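Side-chain contacts in putative D-tyrosyl-tRNA(Tyr) deacylase 2 (Leishmania major, PDB 1TC5), which may hydrolyse D-tyrosyl-tRNA(Tyr) to D-tyrosine and free tRNA(Tyr), and so could protect the cell against harmful effects of D-tyrosine: residues A[73-78]-A[82-87]; A[131-136]-A[167-172]. One frame throughout, in Å; residues are numbered along the deposited sequence.

Contact 1 (A[73-78]-A[82-87]); sequences HFSPEK and QPQSLE
The loop that leads from helix 55-67 to strand 93-98 folds back on itself here, and F74 and S75 on its outgoing limb meet Q84 and L86 on the returning one. A side-chain hydrogen bond ties the limbs together: S75 OG donates to Q84 OE1 at 2.6 Å, reaching the oxygen in the carbonyl plane on a lone pair, with a C=O...donor angle of 115°. CG lies beside the Q84 backbone N (chi1 -69°), and the extended chain beyond it carries the amide to the serine. The outgoing limb then reverses in a type I beta turn from S75 to K78, with K78 N hydrogen-bonded to S75 O at 2.9 Å. K78 comes beside the nitrogen end of the same amide, CE lying 3.8 Å from Q84 NE2. Next to this polar link F74 and Q84 run alongside one another with opposite headings, ring and amide planes 38° apart, and F74 CB approaches Q84 OE1 to 3.6 Å. The far end of the ring has mixed company: F74 CZ rests 3.9 Å from L86 CD2, the two side chains crossing at about a right angle, while S85 O lies at the ring edge. Both F74 and L86 also touch V38 of strand 37-45.

Contact 2 (A[131-136]-A[167-172]); sequences HFVRVA and SRVISG
With CG1 anti to the backbone N in both V133 (chi1 177°) and V169 (chi1 174°), each valine sends that methyl across the gap between helix 119-136 and strand 169-171, and the two meet at 3.7 Å. The V133 methyl also touches V169 CG2 at 3.9 Å, so it bears on both branches of the strand residue. R134, one position further along the helix, contributes its aliphatic part: CG lies 3.9 Å from V169 CG1, the two side chains crossing at about a right angle. The short axes of 131-136 and 169-171 run nearly antiparallel, at 164° and 8.9 Å at closest approach, as a helix laid on one face of a mixed sheet; V133 also touches I94 and V169 touches I96, both on the neighbouring strand 93-98.

The polar end of R134 turns along the strand without bonding to it directly. A bend at the third torsion carries the guanidinium past V169, and one water bridges what remains. It lies at the guanidinium edge, in plane, and accepts from R134 NE at 3.1 Å, donates to V169 O at 2.7 Å and is hydrogen-bonded to S171 OG at 2.8 Å. H131 N lies over one face of the guanidinium, while NH1 forms a salt bridge with E141. The arginine is thus shared: its methylenes serve the apolar interface, its charge is probably balanced largely by E141, and NE reaches the strand through water.

Overall arrangement
Along the chain contact 1 comes first, complete before contact 2 begins; their centres are 19 Å apart and their nearest atoms about 7 Å, so they do not touch. Measured centre to centre, contact 2 lies about 8 Å from the middle of the chain, where helix 119-136 meets strand 169-171, an outermost strand of the five-stranded mixed sheet within this chain; contact 1 lies about 18 Å out. Strand 93-98, into which the loop runs, lies between 169-171, part of contact 2, and 37-45, on which F74 and L86 of contact 1 pack. R137 hydrogen-bonds through NH1 to L86 O and touches V169. The pair shows a peripheral loop tied to the helix-on-sheet core through V38 and R137.

Contact 1 (A[73-78]-A[82-87])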
loop_
_atom_site.group_PDB
_atom_site.type_symbol
_atom_site.label_atom_id
_atom_site.label_comp_id
_atom_site.label_asym_id
_atom_site.label_seq_id
_atom_site.Cartn_x
_atom_site.Cartn_y
_atom_site.Cartn_z
ATOM N N HIS A 73 10.970 2.775 12.196
ATOM C CA HIS A 73 12.097 2.199 11.459
ATOM C C HIS A 73 13.186 3.197 11.031
ATOM O O HIS A 73 14.183 2.822 10.433
ATOM C CB HIS A 73 11.504 1.539 10.232
ATOM C CG HIS A 73 11.203 2.494 9.114
ATOM N ND1 HIS A 73 9.991 2.533 8.483
ATOM C CD2 HIS A 73 11.961 3.435 8.506
ATOM C CE1 HIS A 73 10.027 3.422 7.508
ATOM N NE2 HIS A 73 11.214 3.971 7.491
ATOM N N PHE A 74 12.995 4.473 11.300
ATOM C CA PHE A 74 13.938 5.505 10.817
ATOM C C PHE A 74 15.342 5.428 11.417
ATOM O O PHE A 74 16.342 5.734 10.738
ATOM C CB PHE A 74 13.408 6.919 11.081
ATOM C CG PHE A 74 12.109 7.248 10.402
ATOM C CD1 PHE A 74 11.677 6.576 9.262
ATOM C CD2 PHE A 74 11.322 8.274 10.899
ATOM C CE1 PHE A 74 10.514 6.926 8.665
ATOM C CE2 PHE A 74 10.150 8.610 10.299
ATOM C CZ PHE A 74 9.741 7.944 9.196
ATOM N N SER A 75 15.405 5.027 12.686
ATOM C CA SER A 75 16.617 5.117 13.491
ATOM C C SER A 75 17.024 3.772 14.108
ATOM O O SER A 75 16.911 3.573 15.335
ATOM C CB SER A 75 16.370 6.126 14.622
ATOM O OG SER A 75 15.884 7.352 14.110
ATOM N N PRO A 76 17.541 2.863 13.284
ATOM C CA PRO A 76 17.925 1.525 13.763
ATOM C C PRO A 76 18.980 1.543 14.885
ATOM O O PRO A 76 19.061 0.611 15.670
ATOM C CB PRO A 76 18.434 0.815 12.488
ATOM C CG PRO A 76 18.708 1.894 11.487
ATOM C CD PRO A 76 17.815 3.046 11.845
ATOM N N GLU A 77 19.756 2.620 14.961
ATOM C CA GLU A 77 20.744 2.844 16.016
ATOM C C GLU A 77 20.163 3.187 17.417
ATOM O O GLU A 77 20.915 3.294 18.385
ATOM C CB GLU A 77 21.729 3.942 15.537
ATOM C CG GLU A 77 21.301 5.410 15.773
ATOM C CD GLU A 77 20.204 5.957 14.828
ATOM O OE1 GLU A 77 19.949 5.398 13.732
ATOM O OE2 GLU A 77 19.599 6.998 15.190
ATOM N N LYS A 78 18.849 3.364 17.518
ATOM C CA LYS A 78 18.192 3.715 18.771
ATOM C C LYS A 78 18.084 2.471 19.653
ATOM O O LYS A 78 17.671 1.407 19.202
ATOM C CB LYS A 78 16.786 4.300 18.528
ATOM C CG LYS A 78 16.600 5.734 18.949
ATOM C CD LYS A 78 17.504 6.694 18.221
ATOM C CE LYS A 78 16.895 8.102 18.147
ATOM N NZ LYS A 78 17.225 8.898 19.364
ATOM N N GLN A 82 10.901 4.108 19.326
ATOM C CA GLN A 82 9.588 4.738 19.506
ATOM C C GLN A 82 9.170 5.285 18.138
ATOM O O GLN A 82 10.035 5.581 17.317
ATOM C CB GLN A 82 9.671 5.916 20.481
ATOM C CG GLN A 82 9.916 5.583 21.953
ATOM C CD GLN A 82 10.236 6.838 22.752
ATOM O OE1 GLN A 82 10.988 7.681 22.280
ATOM N NE2 GLN A 82 9.667 6.971 23.943
ATOM N N PRO A 83 7.870 5.463 17.907
ATOM C CA PRO A 83 7.423 6.195 16.712
ATOM C C PRO A 83 8.093 7.594 16.659
ATOM O O PRO A 83 8.316 8.232 17.681
ATOM C CB PRO A 83 5.904 6.267 16.882
ATOM C CG PRO A 83 5.561 5.131 17.812
ATOM C CD PRO A 83 6.742 4.997 18.740
ATOM N N GLN A 84 8.462 8.006 15.461
ATOM C CA GLN A 84 9.160 9.259 15.243
ATOM C C GLN A 84 8.478 9.971 14.097
ATOM O O GLN A 84 7.854 9.336 13.237
ATOM C CB GLN A 84 10.625 8.993 14.870
ATOM C CG GLN A 84 11.498 8.430 15.980
ATOM C CD GLN A 84 12.979 8.285 15.517
ATOM O OE1 GLN A 84 13.292 7.462 14.644
ATOM N NE2 GLN A 84 13.863 9.065 16.113
ATOM N N SER A 85 8.578 11.289 14.098
ATOM C CA SER A 85 8.103 12.086 12.986
ATOM C C SER A 85 9.179 12.185 11.907
ATOM O O SER A 85 10.373 12.096 12.176
ATOM C CB SER A 85 7.747 13.496 13.449
ATOM O OG SER A 85 8.888 14.154 13.916
ATOM N N LEU A 86 8.735 12.363 10.672
ATOM C CA LEU A 86 9.644 12.708 9.604
ATOM C C LEU A 86 10.369 13.995 9.943
ATOM O O LEU A 86 11.548 14.127 9.649
ATOM C CB LEU A 86 8.892 12.868 8.280
ATOM C CG LEU A 86 8.634 11.534 7.614
ATOM C CD1 LEU A 86 7.418 11.631 6.693
ATOM C CD2 LEU A 86 9.919 11.075 6.856
ATOM N N GLU A 87 9.675 14.934 10.589
ATOM C CA GLU A 87 10.268 16.223 10.930
ATOM C C GLU A 87 11.536 16.045 11.776
ATOM O O GLU A 87 12.554 16.651 11.499
ATOM C CB GLU A 87 9.236 17.126 11.631
ATOM C CG GLU A 87 9.764 18.471 12.126
ATOM C CD GLU A 87 8.706 19.285 12.868
ATOM O OE1 GLU A 87 8.080 18.757 13.824
ATOM O OE2 GLU A 87 8.485 20.470 12.491
#

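Contact 2 (A[131-136]-A[167-172])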
loop_
_atom_site.group_PDB
_atom_site.type_symbol
_atom_site.label_atom_id
_atom_site.label_comp_id
_atom_site.label_asym_id
_atom_site.label_seq_id
_atom_site.Cartn_x
_atom_site.Cartn_y
_atom_site.Cartn_z
ATOM N N HIS A 131 5.309 20.226 -4.094
ATOM C CA HIS A 131 6.092 21.445 -3.849
ATOM C C HIS A 131 6.261 21.746 -2.338
ATOM O O HIS A 131 7.368 22.037 -1.864
ATOM C CB HIS A 131 5.444 22.636 -4.574
ATOM C CG HIS A 131 6.032 23.964 -4.194
ATOM N ND1 HIS A 131 7.382 24.230 -4.281
ATOM C CD2 HIS A 131 5.456 25.088 -3.702
ATOM C CE1 HIS A 131 7.612 25.467 -3.869
ATOM N NE2 HIS A 131 6.462 26.004 -3.504
ATOM N N PHE A 132 5.154 21.705 -1.596
ATOM C CA PHE A 132 5.161 21.994 -0.172
ATOM C C PHE A 132 6.016 20.995 0.585
ATOM O O PHE A 132 6.658 21.355 1.548
ATOM C CB PHE A 132 3.734 22.009 0.393
ATOM C CG PHE A 132 2.917 23.227 0.022
ATOM C CD1 PHE A 132 3.515 24.434 -0.361
ATOM C CD2 PHE A 132 1.526 23.176 0.102
ATOM C CE1 PHE A 132 2.744 25.547 -0.677
ATOM C CE2 PHE A 132 0.749 24.288 -0.217
ATOM C CZ PHE A 132 1.364 25.480 -0.599
ATOM N N VAL A 133 6.012 19.730 0.161
ATOM C CA VAL A 133 6.814 18.695 0.831
ATOM C C VAL A 133 8.295 18.962 0.556
ATOM O O VAL A 133 9.106 18.961 1.472
ATOM C CB VAL A 133 6.377 17.244 0.407
ATOM C CG1 VAL A 133 7.270 16.128 1.045
ATOM C CG2 VAL A 133 4.921 17.002 0.789
ATOM N N ARG A 134 8.640 19.231 -0.700
ATOM C CA ARG A 134 10.011 19.603 -1.068
ATOM C C ARG A 134 10.531 20.752 -0.205
ATOM O O ARG A 134 11.662 20.703 0.297
ATOM C CB ARG A 134 10.102 20.051 -2.542
ATOM C CG ARG A 134 10.055 18.949 -3.602
ATOM C CD ARG A 134 10.044 19.525 -5.037
ATOM N NE ARG A 134 9.056 18.886 -5.881
ATOM C CZ ARG A 134 8.257 19.506 -6.729
ATOM N NH1 ARG A 134 8.285 20.824 -6.874
ATOM N NH2 ARG A 134 7.412 18.781 -7.451
ATOM N N VAL A 135 9.695 21.776 -0.036
ATOM C CA VAL A 135 10.079 22.974 0.707
ATOM C C VAL A 135 10.288 22.622 2.185
ATOM O O VAL A 135 11.290 23.023 2.776
ATOM C CB VAL A 135 9.049 24.119 0.494
ATOM C CG1 VAL A 135 9.296 25.292 1.431
ATOM C CG2 VAL A 135 9.103 24.591 -0.958
ATOM N N ALA A 136 9.378 21.830 2.758
ATOM C CA ALA A 136 9.478 21.436 4.173
ATOM C C ALA A 136 10.635 20.466 4.454
ATOM O O ALA A 136 11.012 20.261 5.612
ATOM C CB ALA A 136 8.150 20.823 4.661
ATOM N N SER A 167 17.632 12.761 2.199
ATOM C CA SER A 167 16.686 13.871 2.311
ATOM C C SER A 167 15.913 14.113 1.008
ATOM O O SER A 167 15.610 15.252 0.661
ATOM C CB SER A 167 17.373 15.164 2.786
ATOM O OG SER A 167 18.037 15.014 4.021
ATOM N N ARG A 168 15.559 13.035 0.311
ATOM C CA ARG A 168 14.898 13.149 -0.997
ATOM C C ARG A 168 13.410 13.324 -0.868
ATOM O O ARG A 168 12.806 12.889 0.106
ATOM C CB ARG A 168 15.214 11.940 -1.875
ATOM C CG ARG A 168 16.677 11.900 -2.224
ATOM C CD ARG A 168 17.074 10.831 -3.190
ATOM N NE ARG A 168 17.419 9.640 -2.454
ATOM C CZ ARG A 168 18.638 9.172 -2.245
ATOM N NH1 ARG A 168 19.731 9.706 -2.791
ATOM N NH2 ARG A 168 18.754 8.107 -1.478
ATOM N N VAL A 169 12.826 14.013 -1.842
ATOM C CA VAL A 169 11.380 14.044 -2.021
ATOM C C VAL A 169 11.171 13.678 -3.500
ATOM O O VAL A 169 11.309 14.526 -4.398
ATOM C CB VAL A 169 10.770 15.432 -1.669
ATOM C CG1 VAL A 169 9.299 15.461 -2.005
ATOM C CG2 VAL A 169 10.988 15.773 -0.222
ATOM N N ILE A 170 10.907 12.390 -3.720
ATOM C CA ILE A 170 10.686 11.821 -5.031
ATOM C C ILE A 170 9.191 11.738 -5.227
ATOM O O ILE A 170 8.477 11.409 -4.300
ATOM C CB ILE A 170 11.315 10.401 -5.152
ATOM C CG1 ILE A 170 12.784 10.390 -4.712
ATOM C CG2 ILE A 170 11.173 9.887 -6.572
ATOM C CD1 ILE A 170 13.700 11.414 -5.429
ATOM N N SER A 171 8.730 12.059 -6.431
ATOM C CA SER A 171 7.307 12.045 -6.741
ATOM C C SER A 171 7.026 11.517 -8.151
ATOM O O SER A 171 7.778 11.764 -9.109
ATOM C CB SER A 171 6.714 13.450 -6.542
ATOM O OG SER A 171 7.469 14.420 -7.240
ATOM N N GLY A 172 5.924 10.786 -8.269
ATOM C CA GLY A 172 5.479 10.260 -9.538
ATOM C C GLY A 172 5.056 11.333 -10.510
ATOM O O GLY A 172 4.738 12.461 -10.137
HETATM O O HOH W 1 9.494 15.848 -5.928
#